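Local coordinates for protein peptidoglycan glycosyltransferase (Eggerthella lenta, PDB 4MNR) that belongs to the penicillin-binding protein family and carries a dimerisation domain together with a transpeptidase domain of the beta-lactamase clan, at residues T329-D334 against R373-L378; D396-T401 against V415-A420. One frame throughout, in Å; residues are numbered along the deposited sequence. Where two conformers were deposited one is given.

Contact 1 of 2, residues T329-D334 against R373-L378; sequences TAIAND and RVRDVL
Ile331, in the last turn of helix 321-332, faces Arg375 midway along helix 368-384, and their CA atoms are 6.2 Å apart. Ile331 is the main apolar residue of the contact. Its CG1 lies beside the backbone N (chi1 -58°), which leaves CG2 anti to that N. Ile331 CD1 touches Val374 CG1 at 3.8 Å, and these two side chains cross at about a right angle. Ile331 CG2 also comes near Val374 CG1, lies against Arg375 CB at 3.9 Å and reaches Leu378 CD1 more loosely, at 4.3 Å. Ile189, on helix 188-197, packs on Ile331, and Ala193 of the same helix packs on Val374. The contact therefore joins three helices within the beta-lactamase-like domain. The polar half belongs to Arg375, whose chain bends at chi3 (62°). Arg375 has two deposited conformers; in the one described, Arg375 NH2 donates to Ile331 O at 2.9 Å, with a bent N-H...O angle of 142°. The carbonyl lies at the edge of the guanidinium, near its plane. The positive group thus sits by the C-terminal end of a helix, where it would probably be favoured. Arg375 NH2 also donates to water 1 at 3.0 Å, and this water donates to Asp334 OD1 at 2.7 Å. Asp334 OD1 itself is 4.5 Å from Arg375 NH2, too far for a salt bridge.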
loop_
_atom_site.group_PDB
_atom_site.type_symbol
_atom_site.label_atom_id
_atom_site.label_comp_id
_atom_site.label_asym_id
_atom_site.label_seq_id
_atom_site.Cartn_x
_atom_site.Cartn_y
_atom_site.Cartn_z
ATOM N N THR A 329 -5.962 -0.504 6.902
ATOM C CA THR A 329 -7.102 -1.359 7.231
ATOM C C THR A 329 -7.138 -1.695 8.726
ATOM O O THR A 329 -8.215 -1.861 9.272
ATOM C CB THR A 329 -7.205 -2.653 6.382
ATOM O OG1 THR A 329 -6.099 -3.525 6.656
ATOM C CG2 THR A 329 -7.263 -2.315 4.893
ATOM N N ALA A 330 -5.977 -1.749 9.381
ATOM C CA ALA A 330 -5.944 -2.013 10.820
ATOM C C ALA A 330 -6.675 -0.910 11.560
ATOM O O ALA A 330 -7.464 -1.160 12.463
ATOM C CB ALA A 330 -4.511 -2.103 11.319
ATOM N N ILE A 331 -6.406 0.329 11.173
ATOM C CA ILE A 331 -7.046 1.461 11.830
ATOM C C ILE A 331 -8.543 1.515 11.510
ATOM O O ILE A 331 -9.367 1.805 12.384
ATOM C CB ILE A 331 -6.328 2.775 11.472
ATOM C CG1 ILE A 331 -4.850 2.682 11.896
ATOM C CG2 ILE A 331 -7.007 3.963 12.137
ATOM C CD1 ILE A 331 -4.645 2.283 13.356
ATOM N N ALA A 332 -8.895 1.187 10.269
ATOM C CA ALA A 332 -10.279 1.174 9.824
ATOM C C ALA A 332 -11.133 0.057 10.452
ATOM O O ALA A 332 -12.317 0.248 10.725
ATOM C CB ALA A 332 -10.320 1.083 8.295
ATOM N N ASN A 333 -10.521 -1.098 10.693
ATOM C CA ASN A 333 -11.252 -2.312 11.054
ATOM C C ASN A 333 -11.023 -2.717 12.504
ATOM O O ASN A 333 -10.780 -3.884 12.787
ATOM C CB ASN A 333 -10.821 -3.451 10.117
ATOM C CG ASN A 333 -11.737 -4.663 10.170
ATOM O OD1 ASN A 333 -12.966 -4.544 10.239
ATOM N ND2 ASN A 333 -11.139 -5.840 10.115
ATOM N N ASP A 334 -11.090 -1.745 13.418
ATOM C CA ASP A 334 -11.052 -2.044 14.850
ATOM C C ASP A 334 -9.765 -2.769 15.272
ATOM O O ASP A 334 -9.769 -3.577 16.209
ATOM C CB ASP A 334 -12.290 -2.859 15.277
ATOM C CG ASP A 334 -13.593 -2.113 15.037
ATOM O OD1 ASP A 334 -13.592 -0.862 15.105
ATOM O OD2 ASP A 334 -14.623 -2.779 14.774
ATOM N N ARG A 373 -8.988 5.524 18.589
ATOM C CA ARG A 373 -8.334 6.757 19.021
ATOM C C ARG A 373 -7.454 7.271 17.908
ATOM O O ARG A 373 -7.365 8.479 17.678
ATOM C CB ARG A 373 -7.482 6.524 20.273
ATOM C CG ARG A 373 -8.297 6.299 21.534
ATOM C CD ARG A 373 -7.426 5.730 22.637
ATOM N NE ARG A 373 -6.477 6.723 23.136
ATOM C CZ ARG A 373 -5.485 6.443 23.977
ATOM N NH1 ARG A 373 -5.289 5.193 24.392
ATOM N NH2 ARG A 373 -4.691 7.414 24.400
ATOM N N VAL A 374 -6.788 6.350 17.217
ATOM C CA VAL A 374 -5.939 6.742 16.086
ATOM C C VAL A 374 -6.789 7.301 14.946
ATOM O O VAL A 374 -6.429 8.300 14.336
ATOM C CB VAL A 374 -5.097 5.565 15.590
ATOM C CG1 VAL A 374 -4.349 5.927 14.281
ATOM C CG2 VAL A 374 -4.127 5.137 16.681
ATOM N N ARG A 375 -7.918 6.651 14.672
ATOM C CA ARG A 375 -8.807 7.103 13.607
ATOM C C ARG A 375 -9.283 8.536 13.872
ATOM O O ARG A 375 -9.363 9.352 12.957
ATOM C CB ARG A 375 -9.988 6.136 13.448
ATOM C CG ARG A 375 -10.637 6.157 12.076
ATOM C CD ARG A 375 -11.437 4.875 11.824
ATOM N NE ARG A 375 -12.523 4.723 12.787
ATOM C CZ ARG A 375 -12.553 3.810 13.754
ATOM N NH1 ARG A 375 -13.583 3.767 14.587
ATOM N NH2 ARG A 375 -11.553 2.940 13.891
ATOM N N ASP A 376 -9.567 8.848 15.131
ATOM C CA ASP A 376 -9.986 10.199 15.505
ATOM C C ASP A 376 -8.879 11.241 15.246
ATOM O O ASP A 376 -9.157 12.371 14.819
ATOM C CB ASP A 376 -10.426 10.240 16.968
ATOM C CG ASP A 376 -11.781 9.564 17.201
ATOM O OD1 ASP A 376 -12.518 9.307 16.218
ATOM O OD2 ASP A 376 -12.111 9.295 18.379
ATOM N N VAL A 377 -7.635 10.870 15.518
ATOM C CA VAL A 377 -6.515 11.773 15.229
ATOM C C VAL A 377 -6.356 11.963 13.718
ATOM O O VAL A 377 -6.103 13.073 13.245
ATOM C CB VAL A 377 -5.194 11.244 15.829
ATOM C CG1 VAL A 377 -4.014 12.122 15.397
ATOM C CG2 VAL A 377 -5.291 11.202 17.337
ATOM N N LEU A 378 -6.531 10.881 12.959
ATOM C CA LEU A 378 -6.408 10.959 11.501
ATOM C C LEU A 378 -7.545 11.747 10.836
ATOM O O LEU A 378 -7.378 12.316 9.748
ATOM C CB LEU A 378 -6.291 9.562 10.887
ATOM C CG LEU A 378 -5.078 8.759 11.365
ATOM C CD1 LEU A 378 -4.971 7.449 10.598
ATOM C CD2 LEU A 378 -3.784 9.563 11.237
HETATM O O HOH W 1 -12.224 1.196 16.205
#

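Contact 2 of 2, residues D396-T401 against V415-A420; sequences DVAGKT and VGMAPA
Ala398-Thr401 and Val415-Ala418 run antiparallel, with an angle of 171° between the strand directions and axes 4.5 Å apart at closest approach. They are the base of the beta hairpin made by strands 398-406 and 409-418, and the former is the outermost strand on that side of a five-stranded antiparallel sheet. Lys400 and Thr401 open the Lys-Thr-Gly motif known from this family. Ala398 with Met417 and Lys400 with Val415 are hydrogen-bonded pairs, each joined by two backbone bonds. Between them lies the non-hydrogen-bonded pair Gly399 and Gly416. Neither has a CB, and their CA atoms come to 3.7 Å, a tight spacing for a pair of strands. Ala398, Lys400, Val415 and Met417 share one face of the sheet, on the side of helices 368-384 and 321-332. Met417 CG stands between the backbone N and the carbonyl carbon (chi1 60°), near Ala398 O and CB. The Lys400 side chain bends away from Val415, and NZ donates to Thr401 O at 2.8 Å and is also hydrogen-bonded to Ser240 OG. Val397 turns to the other side, where CG2 meets Ala418 CB at 4.1 Å and Leu447 of helix 438-453 packs on it. Beyond the strands, a cis peptide precedes Pro419, and the chain stays beside Asp396. Ala420 CB rests between Asp396 CB, at 3.8 Å, and Ala398 CB, at 4.0 Å. Ala420 N donates to Asp396 O at 2.8 Å from above the carbonyl plane, 43° out of it, while Pro419 CA makes a CA-H...O contact with the same oxygen at 3.3 Å.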
loop_
_atom_site.group_PDB
_atom_site.type_symbol
_atom_site.label_atom_id
_atom_site.label_comp_id
_atom_site.label_asym_id
_atom_site.label_seq_id
_atom_site.Cartn_x
_atom_site.Cartn_y
_atom_site.Cartn_z
ATOM N N ASP A 396 -17.071 12.061 5.833
ATOM C CA ASP A 396 -15.843 12.285 6.601
ATOM C C ASP A 396 -14.718 11.358 6.137
ATOM O O ASP A 396 -14.894 10.135 6.038
ATOM C CB ASP A 396 -16.072 12.073 8.105
ATOM C CG ASP A 396 -16.802 13.239 8.770
ATOM O OD1 ASP A 396 -16.861 14.346 8.189
ATOM O OD2 ASP A 396 -17.306 13.044 9.897
ATOM N N VAL A 397 -13.556 11.946 5.878
ATOM C CA VAL A 397 -12.373 11.190 5.451
ATOM C C VAL A 397 -11.285 11.322 6.508
ATOM O O VAL A 397 -11.071 12.420 7.035
ATOM C CB VAL A 397 -11.825 11.734 4.111
ATOM C CG1 VAL A 397 -10.517 11.049 3.753
ATOM C CG2 VAL A 397 -12.847 11.547 3.008
ATOM N N ALA A 398 -10.614 10.217 6.827
ATOM C CA ALA A 398 -9.493 10.254 7.759
ATOM C C ALA A 398 -8.268 9.650 7.102
ATOM O O ALA A 398 -8.370 8.674 6.352
ATOM C CB ALA A 398 -9.816 9.495 9.024
ATOM N N GLY A 399 -7.099 10.200 7.380
ATOM C CA GLY A 399 -5.913 9.611 6.788
ATOM C C GLY A 399 -4.644 10.261 7.263
ATOM O O GLY A 399 -4.674 11.164 8.092
ATOM N N LYS A 400 -3.523 9.796 6.728
ATOM C CA LYS A 400 -2.221 10.349 7.064
ATOM C C LYS A 400 -1.477 10.633 5.775
ATOM O O LYS A 400 -1.370 9.765 4.913
ATOM C CB LYS A 400 -1.415 9.363 7.920
ATOM C CG LYS A 400 -0.057 9.888 8.345
ATOM C CD LYS A 400 -0.189 11.055 9.329
ATOM C CE LYS A 400 1.145 11.764 9.583
ATOM N NZ LYS A 400 1.627 12.571 8.417
ATOM N N THR A 401 -0.974 11.853 5.646
ATOM C CA THR A 401 -0.111 12.197 4.522
ATOM C C THR A 401 1.303 11.709 4.764
ATOM O O THR A 401 1.728 11.449 5.899
ATOM C CB THR A 401 -0.032 13.706 4.318
ATOM O OG1 THR A 401 0.562 14.299 5.484
ATOM C CG2 THR A 401 -1.416 14.286 4.097
ATOM N N VAL A 415 -2.349 7.567 2.994
ATOM C CA VAL A 415 -3.108 6.378 3.391
ATOM C C VAL A 415 -4.349 6.912 4.094
ATOM O O VAL A 415 -4.239 7.708 5.026
ATOM C CB VAL A 415 -2.310 5.470 4.343
ATOM C CG1 VAL A 415 -3.179 4.324 4.823
ATOM C CG2 VAL A 415 -1.067 4.942 3.656
ATOM N N GLY A 416 -5.530 6.517 3.643
ATOM C CA GLY A 416 -6.733 7.042 4.256
ATOM C C GLY A 416 -7.916 6.128 4.105
ATOM O O GLY A 416 -7.823 5.071 3.490
HETATM N N MSE A 417 -9.044 6.558 4.654
HETATM C CA MSE A 417 -10.202 5.684 4.781
HETATM C C MSE A 417 -11.451 6.533 4.864
HETATM O O MSE A 417 -11.411 7.686 5.319
HETATM C CB MSE A 417 -10.082 4.844 6.052
HETATM C CG MSE A 417 -10.012 5.696 7.304
HETATM SE SE MSE A 417 -9.222 4.804 8.845
HETATM C CE MSE A 417 -7.398 4.721 8.160
ATOM N N ALA A 418 -12.564 5.966 4.412
ATOM C CA ALA A 418 -13.842 6.662 4.425
ATOM C C ALA A 418 -15.003 5.665 4.424
ATOM O O ALA A 418 -14.851 4.561 3.910
ATOM C CB ALA A 418 -13.955 7.575 3.201
ATOM N N PRO A 419 -16.146 6.021 5.046
ATOM C CA PRO A 419 -16.362 7.163 5.945
ATOM C C PRO A 419 -15.568 6.947 7.230
ATOM O O PRO A 419 -15.418 5.809 7.676
ATOM C CB PRO A 419 -17.876 7.109 6.241
ATOM C CG PRO A 419 -18.453 6.289 5.125
ATOM C CD PRO A 419 -17.397 5.273 4.814
ATOM N N ALA A 420 -15.061 8.023 7.811
ATOM C CA ALA A 420 -14.182 7.925 8.977
ATOM C C ALA A 420 -14.743 7.110 10.152
ATOM O O ALA A 420 -14.012 6.349 10.771
ATOM C CB ALA A 420 -13.769 9.313 9.438
#

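The centres of contacts 1 and 2 are about 9 Å apart, and helix 368-384 runs into strand 398-406 as the next regular element of the chain. Contact 1 packs on the face bearing Ala398 and Met417: Ile331, Ala332 and Arg375 touch Met417, and Leu378 touches Ala398. Leu378 O lies 3.2 Å from Gly399 N, probably a hydrogen bond that ties the helix to the outer strand. Arg375 serves both contacts: its CD packs on the selenium of Met417 at 3.7 Å, and NE makes a weak hydrogen bond to Ala420 O. In contact 2, Lys400 lies by Ser185 and Ser240, which open the Ser-x-x-Lys and Ser-x-Asn motifs of this family, consistent with the active-site region of related proteins.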